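Local coordinates for protein 5-carboxyvanillate decarboxylase (Sphingomonas paucimobilis, PDB 4NI8) that probably removes a carboxyl group from 5-carboxyvanillate as a manganese-binding carboxy-lyase of the amidohydrolase family, at residues N67-H72 with W294-P299; L169-H174 with L221-G226; I173-P178 with W196-E201. All coordinates share one frame; numbering follows the deposited sequence.

From the N terminus, the chain passes through strand 5-11 and helix 59-67 before reaching the first segment of contact 1, 67-72, which leads into strand 71-76. Its partner, 294-299, follows the last strand, 292-293, so contact 1 closes a loop of more than 200 residues and ties the exit of the last strand to the entry of the second, across strand 5-11, where the barrel closes. The other two contacts lie within that loop. Both start from strand 171-174 and share Ile173 and His174: contact 3 closes a short loop onto helix 197-211, and contact 2 a longer one onto strand 223-225. Asp297 of contact 1 and His174 of contacts 2 and 3 meet at the same manganese ion.

Contact 1: residues N67-H72 with W294-P299; sequences NGVDMH and WAIDYP. With MN (manganese (II) ion), chain I; 1WB (5-methoxybenzene-1,3-dicarboxylic acid), chain J.
Trp294 begins the contact at the rim of its indole: CH2 meets the methyl CG2 of Val69 at 4.1 Å, and the methyl lies near the ring plane, at the edge. With CG anti to the backbone N of Trp294 (chi1 175°), the six-membered ring is carried out toward segment 67-72, while NE1 at the other end of the indole is hydrogen-bonded to the carbonyl of Ala306. Ile296 comes next. Its CD1 touches both His72 and Val69, 3.7 Å from NE2 of the former and 4.5 Å from CG2 of the latter, and its side chain runs at about a right angle to that of the histidine. NE2 of His72 is thus buried against a methyl group, with no polar partner in the model, whereas ND1 is hydrogen-bonded.

This is where the TIM barrel of the amidohydrolase fold closes: strand 5-11 lies between strands 292-293 and 71-76, supplying Ala6 beside Ile296 and Glu9 beside His72, and helix 303-311 packs against Val69 and His72.

Asp297 turns the other way, into the metal site. OD1 binds the manganese ion at 2.2 Å alongside Glu8 and His174, and OD2 comes within 2.9 Å of O11 of the bound 5-methoxybenzene-1,3-dicarboxylic acid. Tyr298 then swings back toward the histidine, its CD2 lying 4.0 Å from His72 CE1 at the edge of the imidazole. The two rings meet obliquely, their planes at 58°. On one face of the tyrosine ring, CB of Pro299 sits over the centre, brought there across a cis peptide bond.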
loop_
_atom_site.group_PDB
_atom_site.type_symbol
_atom_site.label_atom_id
_atom_site.label_comp_id
_atom_site.label_asym_id
_atom_site.label_seq_id
_atom_site.Cartn_x
_atom_site.Cartn_y
_atom_site.Cartn_z
ATOM N N ASN A 67 -15.977 -6.809 28.431
ATOM C CA ASN A 67 -16.382 -6.144 27.192
ATOM C C ASN A 67 -17.454 -6.875 26.388
ATOM O O ASN A 67 -17.844 -6.422 25.311
ATOM C CB ASN A 67 -15.162 -5.869 26.307
ATOM C CG ASN A 67 -14.226 -4.848 26.923
ATOM O OD1 ASN A 67 -14.488 -3.652 26.865
ATOM N ND2 ASN A 67 -13.133 -5.317 27.525
ATOM N N GLY A 68 -17.934 -8.005 26.901
ATOM C CA GLY A 68 -18.987 -8.733 26.212
ATOM C C GLY A 68 -18.543 -9.375 24.915
ATOM O O GLY A 68 -19.324 -9.436 23.962
ATOM N N VAL A 69 -17.295 -9.839 24.865
ATOM C CA VAL A 69 -16.773 -10.537 23.684
ATOM C C VAL A 69 -16.996 -12.039 23.845
ATOM O O VAL A 69 -16.529 -12.638 24.812
ATOM C CB VAL A 69 -15.255 -10.310 23.498
ATOM C CG1 VAL A 69 -14.723 -11.118 22.309
ATOM C CG2 VAL A 69 -14.953 -8.832 23.284
ATOM N N ASP A 70 -17.695 -12.645 22.890
ATOM C CA ASP A 70 -18.012 -14.071 22.965
ATOM C C ASP A 70 -16.776 -14.961 22.798
ATOM O O ASP A 70 -16.555 -15.897 23.575
ATOM C CB ASP A 70 -19.056 -14.425 21.898
ATOM C CG ASP A 70 -19.740 -15.756 22.162
ATOM O OD1 ASP A 70 -20.085 -16.027 23.333
ATOM O OD2 ASP A 70 -19.932 -16.532 21.194
ATOM N N MET A 71 -15.973 -14.676 21.784
ATOM C CA MET A 71 -14.871 -15.572 21.422
ATOM C C MET A 71 -13.637 -14.856 20.909
ATOM O O MET A 71 -13.727 -13.788 20.316
ATOM C CB MET A 71 -15.310 -16.545 20.320
ATOM C CG MET A 71 -16.479 -17.435 20.684
ATOM S SD MET A 71 -16.802 -18.680 19.414
ATOM C CE MET A 71 -15.563 -19.927 19.805
ATOM N N HIS A 72 -12.491 -15.490 21.120
ATOM C CA HIS A 72 -11.278 -15.183 20.378
ATOM C C HIS A 72 -10.935 -16.353 19.485
ATOM O O HIS A 72 -10.889 -17.490 19.951
ATOM C CB HIS A 72 -10.094 -14.996 21.319
ATOM C CG HIS A 72 -9.988 -13.630 21.914
ATOM N ND1 HIS A 72 -8.815 -13.161 22.459
ATOM C CD2 HIS A 72 -10.901 -12.643 22.071
ATOM C CE1 HIS A 72 -9.006 -11.936 22.919
ATOM N NE2 HIS A 72 -10.263 -11.599 22.696
ATOM N N TRP A 294 -14.854 -8.817 11.906
ATOM C CA TRP A 294 -14.283 -8.028 12.984
ATOM C C TRP A 294 -13.132 -8.752 13.671
ATOM O O TRP A 294 -13.087 -9.989 13.715
ATOM C CB TRP A 294 -15.389 -7.699 13.986
ATOM C CG TRP A 294 -14.952 -6.974 15.229
ATOM C CD1 TRP A 294 -14.601 -5.656 15.329
ATOM C CD2 TRP A 294 -14.856 -7.524 16.548
ATOM N NE1 TRP A 294 -14.283 -5.356 16.638
ATOM C CE2 TRP A 294 -14.441 -6.482 17.406
ATOM C CE3 TRP A 294 -15.081 -8.798 17.090
ATOM C CZ2 TRP A 294 -14.237 -6.674 18.779
ATOM C CZ3 TRP A 294 -14.879 -8.988 18.457
ATOM C CH2 TRP A 294 -14.465 -7.931 19.285
ATOM N N ALA A 295 -12.189 -7.972 14.184
ATOM C CA ALA A 295 -11.089 -8.498 14.990
ATOM C C ALA A 295 -10.614 -7.422 15.950
ATOM O O ALA A 295 -10.971 -6.250 15.805
ATOM C CB ALA A 295 -9.938 -8.974 14.100
ATOM N N ILE A 296 -9.823 -7.823 16.938
ATOM C CA ILE A 296 -9.252 -6.892 17.899
ATOM C C ILE A 296 -7.764 -6.685 17.653
ATOM O O ILE A 296 -7.280 -5.561 17.746
ATOM C CB ILE A 296 -9.422 -7.408 19.351
ATOM C CG1 ILE A 296 -10.904 -7.562 19.699
ATOM C CG2 ILE A 296 -8.761 -6.458 20.352
ATOM C CD1 ILE A 296 -11.145 -8.455 20.920
ATOM N N ASP A 297 -7.056 -7.773 17.343
ATOM C CA ASP A 297 -5.589 -7.781 17.290
ATOM C C ASP A 297 -4.998 -7.717 18.705
ATOM O O ASP A 297 -3.942 -7.119 18.928
ATOM C CB ASP A 297 -5.039 -6.639 16.410
ATOM C CG ASP A 297 -3.904 -7.080 15.510
ATOM O OD1 ASP A 297 -3.263 -8.112 15.811
ATOM O OD2 ASP A 297 -3.658 -6.383 14.491
ATOM N N TYR A 298 -5.676 -8.368 19.646
ATOM C CA TYR A 298 -5.184 -8.494 21.013
ATOM C C TYR A 298 -3.986 -9.436 20.991
ATOM O O TYR A 298 -3.979 -10.399 20.223
ATOM C CB TYR A 298 -6.292 -9.090 21.892
ATOM C CG TYR A 298 -5.937 -9.209 23.350
ATOM C CD1 TYR A 298 -6.098 -8.133 24.221
ATOM C CD2 TYR A 298 -5.422 -10.402 23.858
ATOM C CE1 TYR A 298 -5.770 -8.247 25.564
ATOM C CE2 TYR A 298 -5.092 -10.522 25.197
ATOM C CZ TYR A 298 -5.271 -9.449 26.044
ATOM O OH TYR A 298 -4.937 -9.584 27.379
ATOM N N PRO A 299 -2.965 -9.184 21.834
ATOM C CA PRO A 299 -2.813 -8.134 22.844
ATOM C C PRO A 299 -2.069 -6.906 22.325
ATOM O O PRO A 299 -1.688 -6.057 23.128
ATOM C CB PRO A 299 -1.971 -8.828 23.917
ATOM C CG PRO A 299 -1.059 -9.711 23.119
ATOM C CD PRO A 299 -1.895 -10.192 21.939
HETATM MN MN MN I . -1.967 -9.264 14.470
HETATM C C1 1WB J . 2.560 -5.854 16.350
HETATM C CO1 1WB J . 1.384 -5.619 15.616
HETATM C CO2 1WB J . 3.098 -7.138 16.409
HETATM C CM1 1WB J . 0.769 -6.672 14.965
HETATM C CM2 1WB J . 2.459 -8.202 15.740
HETATM O OM 1WB J . 2.943 -9.477 15.775
HETATM C CZ 1WB J . 1.299 -7.964 15.015
HETATM C CC 1WB J . 3.199 -4.723 17.044
HETATM C CV 1WB J . 4.203 -9.751 16.333
HETATM O O1 1WB J . 2.496 -3.734 17.384
HETATM O O2 1WB J . 4.439 -4.754 17.296
HETATM C CCC 1WB J . -0.382 -6.420 14.048
HETATM O O11 1WB J . -1.042 -7.410 13.659
HETATM O O22 1WB J . -0.649 -5.251 13.713
HETATM O O HOH W 1 -0.369 -9.348 15.779
HETATM O O HOH W 2 -2.333 -11.074 15.722
#

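Contact 2: residues L169-H174 with L221-G226; sequences LALYIH and LKIVLG. With MN (manganese (II) ion), chain I; 1WB (5-methoxybenzene-1,3-dicarboxylic acid), chain J.
Two neighbouring parallel strands of the TIM barrel, 171-174 and 223-225, pair here just before the first delivers His174 to the metal site. Leu171 N donates to Lys222 O (2.9 Å), Val224 N to Leu171 O (2.8 Å) and Ile173 N to Val224 O (2.9 Å), a ladder that sets Leu171 beside Ile223 and Tyr172 beside Val224. The bond to Leu171 O arrives from above the carbonyl plane. The strand axes diverge by 34°, and beyond the ladder a water bridges Ile173 O and Gly226 N.

On the sheet face bearing Leu171 and Ile223, these two side chains lie side by side, CB of Leu171 4.0 Å from CD1 of Ile223. Helix 158-167 covers Leu171. Ile173 also joins Ile223, methyl to methyl, and helix 197-211 packs on Ile173 and Leu225, as expected for a barrel whose helices wrap the strands.

The face bearing Tyr172 and Val224 turns to the barrel interior. CG1 of Val224 makes a CH-pi contact over the tyrosine ring, 3.8 Å from its centroid and 18° off the normal. A chi1 of -158°, which sets CG trans to the amide nitrogen, extends the Tyr172 ring along the neighbouring strand until OH lies 3.4 Å from Gly226 CA, where a side chain would collide with it. The hydroxyl is hydrogen-bonded to the metal ligand Glu8 and to Thr270. A phenylalanine in its place would probably leave the Glu8 carboxylate and the Thr270 hydroxyl without this partner, and the carboxylate freer to shift. Two residues further along the strand, His174 NE2 binds the manganese ion at 2.2 Å.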
loop_
_atom_site.group_PDB
_atom_site.type_symbol
_atom_site.label_atom_id
_atom_site.label_comp_id
_atom_site.label_asym_id
_atom_site.label_seq_id
_atom_site.Cartn_x
_atom_site.Cartn_y
_atom_site.Cartn_z
ATOM N N LEU A 169 -9.802 -25.624 4.809
ATOM C CA LEU A 169 -9.507 -24.606 5.823
ATOM C C LEU A 169 -9.087 -23.282 5.188
ATOM O O LEU A 169 -8.283 -23.267 4.262
ATOM C CB LEU A 169 -8.358 -25.064 6.731
ATOM C CG LEU A 169 -8.618 -26.326 7.567
ATOM C CD1 LEU A 169 -7.415 -26.630 8.452
ATOM C CD2 LEU A 169 -9.870 -26.153 8.393
ATOM N N ALA A 170 -9.615 -22.177 5.706
ATOM C CA ALA A 170 -9.180 -20.849 5.288
ATOM C C ALA A 170 -7.802 -20.572 5.865
ATOM O O ALA A 170 -7.503 -20.990 6.979
ATOM C CB ALA A 170 -10.167 -19.782 5.779
ATOM N N LEU A 171 -6.986 -19.832 5.120
ATOM C CA LEU A 171 -5.642 -19.450 5.556
ATOM C C LEU A 171 -5.582 -17.951 5.812
ATOM O O LEU A 171 -5.714 -17.141 4.900
ATOM C CB LEU A 171 -4.595 -19.805 4.496
ATOM C CG LEU A 171 -3.173 -19.290 4.770
ATOM C CD1 LEU A 171 -2.556 -19.992 6.003
ATOM C CD2 LEU A 171 -2.273 -19.473 3.536
ATOM N N TYR A 172 -5.373 -17.590 7.069
ATOM C CA TYR A 172 -5.190 -16.197 7.443
ATOM C C TYR A 172 -3.724 -15.883 7.191
ATOM O O TYR A 172 -2.846 -16.472 7.826
ATOM C CB TYR A 172 -5.490 -16.048 8.933
ATOM C CG TYR A 172 -5.865 -14.655 9.395
ATOM C CD1 TYR A 172 -5.052 -13.554 9.120
ATOM C CD2 TYR A 172 -7.040 -14.443 10.098
ATOM C CE1 TYR A 172 -5.409 -12.273 9.548
ATOM C CE2 TYR A 172 -7.406 -13.178 10.529
ATOM C CZ TYR A 172 -6.590 -12.094 10.243
ATOM O OH TYR A 172 -6.944 -10.837 10.676
ATOM N N ILE A 173 -3.447 -14.980 6.252
ATOM C CA ILE A 173 -2.068 -14.566 6.033
ATOM C C ILE A 173 -1.833 -13.288 6.835
ATOM O O ILE A 173 -2.213 -12.184 6.414
ATOM C CB ILE A 173 -1.736 -14.346 4.540
ATOM C CG1 ILE A 173 -1.879 -15.662 3.765
ATOM C CG2 ILE A 173 -0.317 -13.796 4.387
ATOM C CD1 ILE A 173 -1.560 -15.557 2.260
ATOM N N HIS A 174 -1.234 -13.469 8.011
ATOM C CA HIS A 174 -0.938 -12.400 8.954
ATOM C C HIS A 174 0.378 -11.728 8.533
ATOM O O HIS A 174 1.184 -12.338 7.839
ATOM C CB HIS A 174 -0.794 -13.035 10.352
ATOM C CG HIS A 174 -0.636 -12.049 11.465
ATOM N ND1 HIS A 174 0.585 -11.512 11.817
ATOM C CD2 HIS A 174 -1.546 -11.503 12.309
ATOM C CE1 HIS A 174 0.417 -10.666 12.820
ATOM N NE2 HIS A 174 -0.866 -10.645 13.138
ATOM N N LEU A 221 -9.186 -22.066 -2.795
ATOM C CA LEU A 221 -8.507 -21.444 -1.665
ATOM C C LEU A 221 -9.331 -20.300 -1.078
ATOM O O LEU A 221 -9.938 -19.511 -1.812
ATOM C CB LEU A 221 -7.161 -20.872 -2.102
ATOM C CG LEU A 221 -5.962 -21.794 -2.241
ATOM C CD1 LEU A 221 -4.770 -20.974 -2.732
ATOM C CD2 LEU A 221 -5.634 -22.495 -0.920
ATOM N N LYS A 222 -9.356 -20.216 0.248
ATOM C CA LYS A 222 -9.870 -19.032 0.922
ATOM C C LYS A 222 -8.736 -18.413 1.732
ATOM O O LYS A 222 -8.124 -19.078 2.566
ATOM C CB LYS A 222 -11.044 -19.370 1.843
ATOM C CG LYS A 222 -11.645 -18.142 2.536
ATOM C CD LYS A 222 -12.443 -17.276 1.554
ATOM C CE LYS A 222 -13.761 -17.957 1.173
ATOM N NZ LYS A 222 -14.401 -17.407 -0.066
ATOM N N ILE A 223 -8.462 -17.142 1.469
ATOM C CA ILE A 223 -7.386 -16.417 2.138
ATOM C C ILE A 223 -7.996 -15.282 2.948
ATOM O O ILE A 223 -8.914 -14.623 2.482
ATOM C CB ILE A 223 -6.414 -15.818 1.099
ATOM C CG1 ILE A 223 -5.858 -16.917 0.178
ATOM C CG2 ILE A 223 -5.262 -15.044 1.787
ATOM C CD1 ILE A 223 -5.075 -18.030 0.899
ATOM N N VAL A 224 -7.503 -15.059 4.166
ATOM C CA VAL A 224 -8.005 -13.956 4.981
ATOM C C VAL A 224 -6.866 -12.987 5.268
ATOM O O VAL A 224 -5.765 -13.409 5.633
ATOM C CB VAL A 224 -8.618 -14.462 6.298
ATOM C CG1 VAL A 224 -9.001 -13.279 7.211
ATOM C CG2 VAL A 224 -9.835 -15.331 6.007
ATOM N N LEU A 225 -7.128 -11.698 5.057
ATOM C CA LEU A 225 -6.168 -10.635 5.338
ATOM C C LEU A 225 -6.719 -9.670 6.385
ATOM O O LEU A 225 -7.850 -9.172 6.248
ATOM C CB LEU A 225 -5.845 -9.849 4.058
ATOM C CG LEU A 225 -5.182 -10.596 2.904
ATOM C CD1 LEU A 225 -5.074 -9.659 1.705
ATOM C CD2 LEU A 225 -3.806 -11.075 3.342
ATOM N N GLY A 226 -5.922 -9.389 7.417
ATOM C CA GLY A 226 -6.290 -8.418 8.433
ATOM C C GLY A 226 -6.046 -6.983 7.987
ATOM O O GLY A 226 -5.771 -6.717 6.814
HETATM MN MN MN I . -1.967 -9.264 14.470
HETATM C C1 1WB J . 2.560 -5.854 16.350
HETATM C CO1 1WB J . 1.384 -5.619 15.616
HETATM C CO2 1WB J . 3.098 -7.138 16.409
HETATM C CM1 1WB J . 0.769 -6.672 14.965
HETATM C CM2 1WB J . 2.459 -8.202 15.740
HETATM O OM 1WB J . 2.943 -9.477 15.775
HETATM C CZ 1WB J . 1.299 -7.964 15.015
HETATM C CC 1WB J . 3.199 -4.723 17.044
HETATM C CV 1WB J . 4.203 -9.751 16.333
HETATM O O1 1WB J . 2.496 -3.734 17.384
HETATM O O2 1WB J . 4.439 -4.754 17.296
HETATM C CCC 1WB J . -0.382 -6.420 14.048
HETATM O O11 1WB J . -1.042 -7.410 13.659
HETATM O O22 1WB J . -0.649 -5.251 13.713
HETATM O O HOH W 3 -8.792 -22.777 1.652
HETATM O O HOH W 4 -3.138 -9.780 7.499
HETATM O O HOH W 1 -0.369 -9.348 15.779
HETATM O O HOH W 2 -2.333 -11.074 15.722
#

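Contact 3: residues I173-P178 with W196-E201; sequences IHPRAP and WGYGIE. With MN (manganese (II) ion), chain I; 1WB (5-methoxybenzene-1,3-dicarboxylic acid), chain J.
Tyr198 meets Pro175 at the wall of the ligand pocket: CB of the proline lies 3.5 Å from CB of the tyrosine, and the two side chains cross at about a right angle. Rotated so that CG points away from the carbonyl carbon (chi1 -80°), the tyrosine projects its ring from the first turn of helix 197-211 along the backbone of segment 173-178. CD1 comes 3.4 Å from Arg176 O, and CE1 lies close to Ala177 N. The opposite edge of the Tyr198 ring faces the bound 5-methoxybenzene-1,3-dicarboxylic acid, CE2 standing 3.6 Å from the ligand's CZ.

His174, the metal ligand, is fixed at its far side, where ND1 donates to Pro175 O at 2.9 Å, in the carbonyl plane and on a lone pair, while CD of Pro175 sits over one ring face. One proline thus both orients the metal-binding histidine and backs the tyrosine.

Further out, Glu201 sets CG 3.5 Å from Arg176 O, a buried carbonyl with no polar partner in the model, and the bend at chi2 (67°) then turns the carboxylate along Pro178, with OE1 near its CA. The Glu201 carboxylate is hydrogen-bonded to Ser145, Tyr151 and Ser179 N, and Arg176 forms a salt bridge with Asp32. Pro178 leans its CG on Gly197 O at 3.6 Å, and its CD lies close to where a CB on Gly197 would fall.

The contact thus binds the loop after strand 171-174 to the start of helix 197-211, with helix 226-230 against Pro175, strand 140-144 beside His174, and Trp196 edge-to-face with Trp235 of the second subunit.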
loop_
_atom_site.group_PDB
_atom_site.type_symbol
_atom_site.label_atom_id
_atom_site.label_comp_id
_atom_site.label_asym_id
_atom_site.label_seq_id
_atom_site.Cartn_x
_atom_site.Cartn_y
_atom_site.Cartn_z
ATOM N N ILE A 173 -3.447 -14.980 6.252
ATOM C CA ILE A 173 -2.068 -14.566 6.033
ATOM C C ILE A 173 -1.833 -13.288 6.835
ATOM O O ILE A 173 -2.213 -12.184 6.414
ATOM C CB ILE A 173 -1.736 -14.346 4.540
ATOM C CG1 ILE A 173 -1.879 -15.662 3.765
ATOM C CG2 ILE A 173 -0.317 -13.796 4.387
ATOM C CD1 ILE A 173 -1.560 -15.557 2.260
ATOM N N HIS A 174 -1.234 -13.469 8.011
ATOM C CA HIS A 174 -0.938 -12.400 8.954
ATOM C C HIS A 174 0.378 -11.728 8.533
ATOM O O HIS A 174 1.184 -12.338 7.839
ATOM C CB HIS A 174 -0.794 -13.035 10.352
ATOM C CG HIS A 174 -0.636 -12.049 11.465
ATOM N ND1 HIS A 174 0.585 -11.512 11.817
ATOM C CD2 HIS A 174 -1.546 -11.503 12.309
ATOM C CE1 HIS A 174 0.417 -10.666 12.820
ATOM N NE2 HIS A 174 -0.866 -10.645 13.138
ATOM N N PRO A 175 0.603 -10.466 8.934
ATOM C CA PRO A 175 1.896 -9.855 8.592
ATOM C C PRO A 175 3.110 -10.432 9.326
ATOM O O PRO A 175 2.987 -11.136 10.328
ATOM C CB PRO A 175 1.719 -8.394 9.027
ATOM C CG PRO A 175 0.241 -8.164 9.016
ATOM C CD PRO A 175 -0.345 -9.472 9.478
ATOM N N ARG A 176 4.287 -10.136 8.784
ATOM C CA ARG A 176 5.532 -10.110 9.551
ATOM C C ARG A 176 6.324 -8.968 8.934
ATOM O O ARG A 176 5.824 -8.306 8.019
ATOM C CB ARG A 176 6.294 -11.435 9.459
ATOM C CG ARG A 176 6.630 -11.868 8.034
ATOM C CD ARG A 176 7.389 -13.206 8.023
ATOM N NE ARG A 176 8.711 -13.092 8.643
ATOM C CZ ARG A 176 9.664 -14.011 8.536
ATOM N NH1 ARG A 176 9.441 -15.111 7.829
ATOM N NH2 ARG A 176 10.845 -13.823 9.126
ATOM N N ALA A 177 7.528 -8.707 9.426
ATOM C CA ALA A 177 8.285 -7.580 8.897
ATOM C C ALA A 177 8.633 -7.820 7.422
ATOM O O ALA A 177 8.719 -8.969 6.982
ATOM C CB ALA A 177 9.541 -7.331 9.734
ATOM N N PRO A 178 8.800 -6.737 6.648
ATOM C CA PRO A 178 9.258 -6.836 5.255
ATOM C C PRO A 178 10.406 -7.828 5.068
ATOM O O PRO A 178 11.351 -7.839 5.864
ATOM C CB PRO A 178 9.739 -5.419 4.973
ATOM C CG PRO A 178 8.695 -4.575 5.719
ATOM C CD PRO A 178 8.365 -5.368 6.982
ATOM N N TRP A 196 3.738 0.599 9.021
ATOM C CA TRP A 196 3.836 0.643 7.557
ATOM C C TRP A 196 4.325 -0.663 6.922
ATOM O O TRP A 196 3.688 -1.179 6.022
ATOM C CB TRP A 196 4.700 1.829 7.077
ATOM C CG TRP A 196 4.519 2.090 5.615
ATOM C CD1 TRP A 196 5.454 1.953 4.630
ATOM C CD2 TRP A 196 3.303 2.494 4.963
ATOM N NE1 TRP A 196 4.899 2.259 3.403
ATOM C CE2 TRP A 196 3.581 2.590 3.581
ATOM C CE3 TRP A 196 2.012 2.791 5.418
ATOM C CZ2 TRP A 196 2.614 2.970 2.650
ATOM C CZ3 TRP A 196 1.048 3.157 4.490
ATOM C CH2 TRP A 196 1.354 3.245 3.120
ATOM N N GLY A 197 5.466 -1.168 7.375
ATOM C CA GLY A 197 6.073 -2.340 6.755
ATOM C C GLY A 197 5.173 -3.567 6.704
ATOM O O GLY A 197 5.120 -4.251 5.690
ATOM N N TYR A 198 4.471 -3.855 7.796
ATOM C CA TYR A 198 3.565 -5.012 7.827
ATOM C C TYR A 198 2.584 -4.996 6.663
ATOM O O TYR A 198 2.373 -6.011 6.002
ATOM C CB TYR A 198 2.771 -5.068 9.140
ATOM C CG TYR A 198 3.526 -5.641 10.324
ATOM C CD1 TYR A 198 4.894 -5.913 10.249
ATOM C CD2 TYR A 198 2.866 -5.918 11.518
ATOM C CE1 TYR A 198 5.586 -6.439 11.341
ATOM C CE2 TYR A 198 3.545 -6.451 12.602
ATOM C CZ TYR A 198 4.899 -6.703 12.511
ATOM O OH TYR A 198 5.571 -7.226 13.605
ATOM N N GLY A 199 1.977 -3.839 6.422
ATOM C CA GLY A 199 0.997 -3.721 5.354
ATOM C C GLY A 199 1.561 -3.866 3.951
ATOM O O GLY A 199 0.922 -4.448 3.084
ATOM N N ILE A 200 2.749 -3.314 3.718
ATOM C CA ILE A 200 3.373 -3.380 2.401
ATOM C C ILE A 200 3.848 -4.801 2.103
ATOM O O ILE A 200 3.688 -5.311 0.990
ATOM C CB ILE A 200 4.586 -2.417 2.320
ATOM C CG1 ILE A 200 4.139 -0.973 2.575
ATOM C CG2 ILE A 200 5.304 -2.579 0.979
ATOM C CD1 ILE A 200 3.014 -0.496 1.652
ATOM N N GLU A 201 4.439 -5.438 3.110
ATOM C CA GLU A 201 4.915 -6.820 2.992
ATOM C C GLU A 201 3.765 -7.782 2.672
ATOM O O GLU A 201 3.846 -8.596 1.741
ATOM C CB GLU A 201 5.604 -7.225 4.308
ATOM C CG GLU A 201 5.705 -8.725 4.584
ATOM C CD GLU A 201 6.611 -9.473 3.625
ATOM O OE1 GLU A 201 7.505 -8.859 2.991
ATOM O OE2 GLU A 201 6.430 -10.701 3.517
HETATM MN MN MN I . -1.967 -9.264 14.470
HETATM C C1 1WB J . 2.560 -5.854 16.350
HETATM C CO1 1WB J . 1.384 -5.619 15.616
HETATM C CO2 1WB J . 3.098 -7.138 16.409
HETATM C CM1 1WB J . 0.769 -6.672 14.965
HETATM C CM2 1WB J . 2.459 -8.202 15.740
HETATM O OM 1WB J . 2.943 -9.477 15.775
HETATM C CZ 1WB J . 1.299 -7.964 15.015
HETATM C CC 1WB J . 3.199 -4.723 17.044
HETATM C CV 1WB J . 4.203 -9.751 16.333
HETATM O O1 1WB J . 2.496 -3.734 17.384
HETATM O O2 1WB J . 4.439 -4.754 17.296
HETATM C CCC 1WB J . -0.382 -6.420 14.048
HETATM O O11 1WB J . -1.042 -7.410 13.659
HETATM O O22 1WB J . -0.649 -5.251 13.713
HETATM O O HOH W 1 -0.369 -9.348 15.779
HETATM O O HOH W 2 -2.333 -11.074 15.722
#